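Local coordinates for FERM, RhoGEF and pleckstrin domain protein 2 (Danio rerio, PDB 6D21), which probably acts as a guanine nucleotide exchange factor that activates RAC1, this chain being its FERM domain, a module linked to membrane targeting, at residues A[39-44]-A[91-96]. Numbering follows the deposited sequence.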
loop_
_atom_site.group_PDB
_atom_site.type_symbol
_atom_site.label_atom_id
_atom_site.label_comp_id
_atom_site.label_asym_id
_atom_site.label_seq_id
_atom_site.Cartn_x
_atom_site.Cartn_y
_atom_site.Cartn_z
ATOM N N LEU A 39 11.841 -10.925 -7.965
ATOM C CA LEU A 39 10.529 -10.362 -8.223
ATOM C C LEU A 39 10.413 -9.977 -9.706
ATOM O O LEU A 39 10.963 -8.966 -10.130
ATOM C CB LEU A 39 10.297 -9.139 -7.326
ATOM C CG LEU A 39 8.931 -8.450 -7.454
ATOM C CD1 LEU A 39 7.816 -9.491 -7.428
ATOM C CD2 LEU A 39 8.708 -7.372 -6.370
ATOM N N ILE A 40 9.691 -10.770 -10.493
ATOM C CA ILE A 40 9.579 -10.492 -11.931
ATOM C C ILE A 40 8.583 -9.350 -12.206
ATOM O O ILE A 40 8.888 -8.442 -12.973
ATOM C CB ILE A 40 9.166 -11.761 -12.708
ATOM C CG1 ILE A 40 10.159 -12.896 -12.433
ATOM C CG2 ILE A 40 9.080 -11.494 -14.221
ATOM C CD1 ILE A 40 9.734 -14.221 -13.048
ATOM N N GLU A 41 7.409 -9.382 -11.574
ATOM C CA GLU A 41 6.411 -8.314 -11.762
ATOM C C GLU A 41 6.641 -7.170 -10.771
ATOM O O GLU A 41 5.793 -6.866 -9.904
ATOM C CB GLU A 41 4.984 -8.873 -11.628
ATOM C CG GLU A 41 4.607 -9.825 -12.774
ATOM C CD GLU A 41 3.235 -10.466 -12.598
ATOM O OE1 GLU A 41 2.319 -10.160 -13.394
ATOM O OE2 GLU A 41 3.081 -11.296 -11.677
ATOM N N SER A 42 7.773 -6.506 -10.943
ATOM C CA SER A 42 8.299 -5.588 -9.937
ATOM C C SER A 42 7.755 -4.153 -10.060
ATOM O O SER A 42 7.902 -3.342 -9.144
ATOM C CB SER A 42 9.831 -5.580 -10.032
ATOM O OG SER A 42 10.240 -4.985 -11.255
ATOM N N ASP A 43 7.115 -3.846 -11.188
ATOM C CA ASP A 43 6.669 -2.483 -11.451
ATOM C C ASP A 43 5.610 -1.977 -10.474
ATOM O O ASP A 43 5.470 -0.764 -10.308
ATOM C CB ASP A 43 6.125 -2.362 -12.883
ATOM C CG ASP A 43 7.224 -2.343 -13.924
ATOM O OD1 ASP A 43 8.403 -2.162 -13.555
ATOM O OD2 ASP A 43 6.902 -2.481 -15.119
ATOM N N TYR A 44 4.849 -2.882 -9.852
ATOM C CA TYR A 44 3.847 -2.463 -8.864
ATOM C C TYR A 44 4.453 -2.039 -7.517
ATOM O O TYR A 44 3.743 -1.490 -6.664
ATOM C CB TYR A 44 2.837 -3.589 -8.597
ATOM C CG TYR A 44 2.159 -4.079 -9.846
ATOM C CD1 TYR A 44 1.093 -3.375 -10.386
ATOM C CD2 TYR A 44 2.606 -5.225 -10.509
ATOM C CE1 TYR A 44 0.456 -3.810 -11.556
ATOM C CE2 TYR A 44 1.982 -5.665 -11.693
ATOM C CZ TYR A 44 0.912 -4.946 -12.204
ATOM O OH TYR A 44 0.274 -5.346 -13.356
ATOM N N LEU A 91 -2.759 -11.108 -11.408
ATOM C CA LEU A 91 -1.327 -11.079 -11.646
ATOM C C LEU A 91 -0.859 -12.484 -11.980
ATOM O O LEU A 91 -1.361 -13.468 -11.408
ATOM C CB LEU A 91 -0.593 -10.523 -10.425
ATOM C CG LEU A 91 -0.955 -9.058 -10.165
ATOM C CD1 LEU A 91 -0.437 -8.600 -8.804
ATOM C CD2 LEU A 91 -0.407 -8.190 -11.295
ATOM N N GLN A 92 0.097 -12.564 -12.905
ATOM C CA GLN A 92 0.530 -13.821 -13.505
ATOM C C GLN A 92 1.318 -14.737 -12.580
ATOM O O GLN A 92 1.210 -15.960 -12.671
ATOM C CB GLN A 92 1.395 -13.540 -14.743
ATOM C CG GLN A 92 0.657 -12.898 -15.900
ATOM C CD GLN A 92 -0.551 -13.700 -16.304
ATOM O OE1 GLN A 92 -1.678 -13.352 -15.955
ATOM N NE2 GLN A 92 -0.325 -14.792 -17.025
ATOM N N GLU A 93 2.147 -14.164 -11.713
ATOM C CA GLU A 93 3.047 -14.999 -10.931
ATOM C C GLU A 93 2.509 -15.248 -9.521
ATOM O O GLU A 93 2.005 -14.340 -8.849
ATOM C CB GLU A 93 4.448 -14.372 -10.865
ATOM C CG GLU A 93 5.046 -13.987 -12.222
ATOM C CD GLU A 93 5.224 -15.181 -13.167
ATOM O OE1 GLU A 93 4.951 -15.036 -14.381
ATOM O OE2 GLU A 93 5.654 -16.258 -12.703
ATOM N N GLU A 94 2.637 -16.495 -9.086
ATOM C CA GLU A 94 2.255 -16.900 -7.750
ATOM C C GLU A 94 2.989 -16.046 -6.702
ATOM O O GLU A 94 2.408 -15.645 -5.705
ATOM C CB GLU A 94 2.564 -18.391 -7.559
ATOM C CG GLU A 94 1.821 -19.070 -6.437
ATOM C CD GLU A 94 2.067 -20.572 -6.426
ATOM O OE1 GLU A 94 1.648 -21.255 -7.385
ATOM O OE2 GLU A 94 2.703 -21.062 -5.470
ATOM N N PHE A 95 4.263 -15.764 -6.944
ATOM C CA PHE A 95 5.056 -15.001 -5.984
ATOM C C PHE A 95 4.553 -13.572 -5.858
ATOM O O PHE A 95 4.549 -12.998 -4.762
ATOM C CB PHE A 95 6.535 -15.016 -6.394
ATOM C CG PHE A 95 7.439 -14.255 -5.461
ATOM C CD1 PHE A 95 7.579 -14.640 -4.140
ATOM C CD2 PHE A 95 8.168 -13.171 -5.916
ATOM C CE1 PHE A 95 8.415 -13.943 -3.286
ATOM C CE2 PHE A 95 9.003 -12.475 -5.058
ATOM C CZ PHE A 95 9.123 -12.864 -3.751
ATOM N N THR A 96 4.141 -12.985 -6.977
ATOM C CA THR A 96 3.622 -11.621 -6.948
ATOM C C THR A 96 2.337 -11.561 -6.147
ATOM O O THR A 96 2.133 -10.636 -5.371
ATOM C CB THR A 96 3.344 -11.069 -8.374
ATOM O OG1 THR A 96 4.476 -11.311 -9.199
ATOM C CG2 THR A 96 3.077 -9.566 -8.332
HETATM O O HOH W 1 7.246 -12.098 -9.633
#
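The carboxylate of E41 meets three donors around the start of helix 94-110: the neighbouring backbone N-H groups of Q92 and E93, and the T96 hydroxyl. Its OE2 takes T96 OG1 (2.8 Å) on the anti side, 23° out of the carboxylate plane, and the N of E93, the N-cap residue, at 3.0 Å and 38° out of it; the two come from opposite faces, which should limit its rotation. A weak bond runs from Q92 N to E41 OE1 at 3.3 Å. The E41 chain, extended beyond CG (chi2 176°), carries the acid to the helix start, whose dipole and donors would probably favour the charged form, partly opposed by E93 OE1, 5.0 Å from E41 OE2. An alanine here would probably leave E93 N-H and the T96 hydroxyl without this acceptor and open a gap beside the helix. In the FERM fold this ties the loop before strand 45-50 of the ubiquitin-like lobe to the first helix of the central lobe. Apolar contacts flank it: L91 CD2 lies 3.5 Å from Y44 CE2, and L39 CD1 4.0 Å from F95 CE2. Water 1 bridges T96 OG1 and I40 N, 2.9 Å from each. Further out, F100 touches both L91 and Y44.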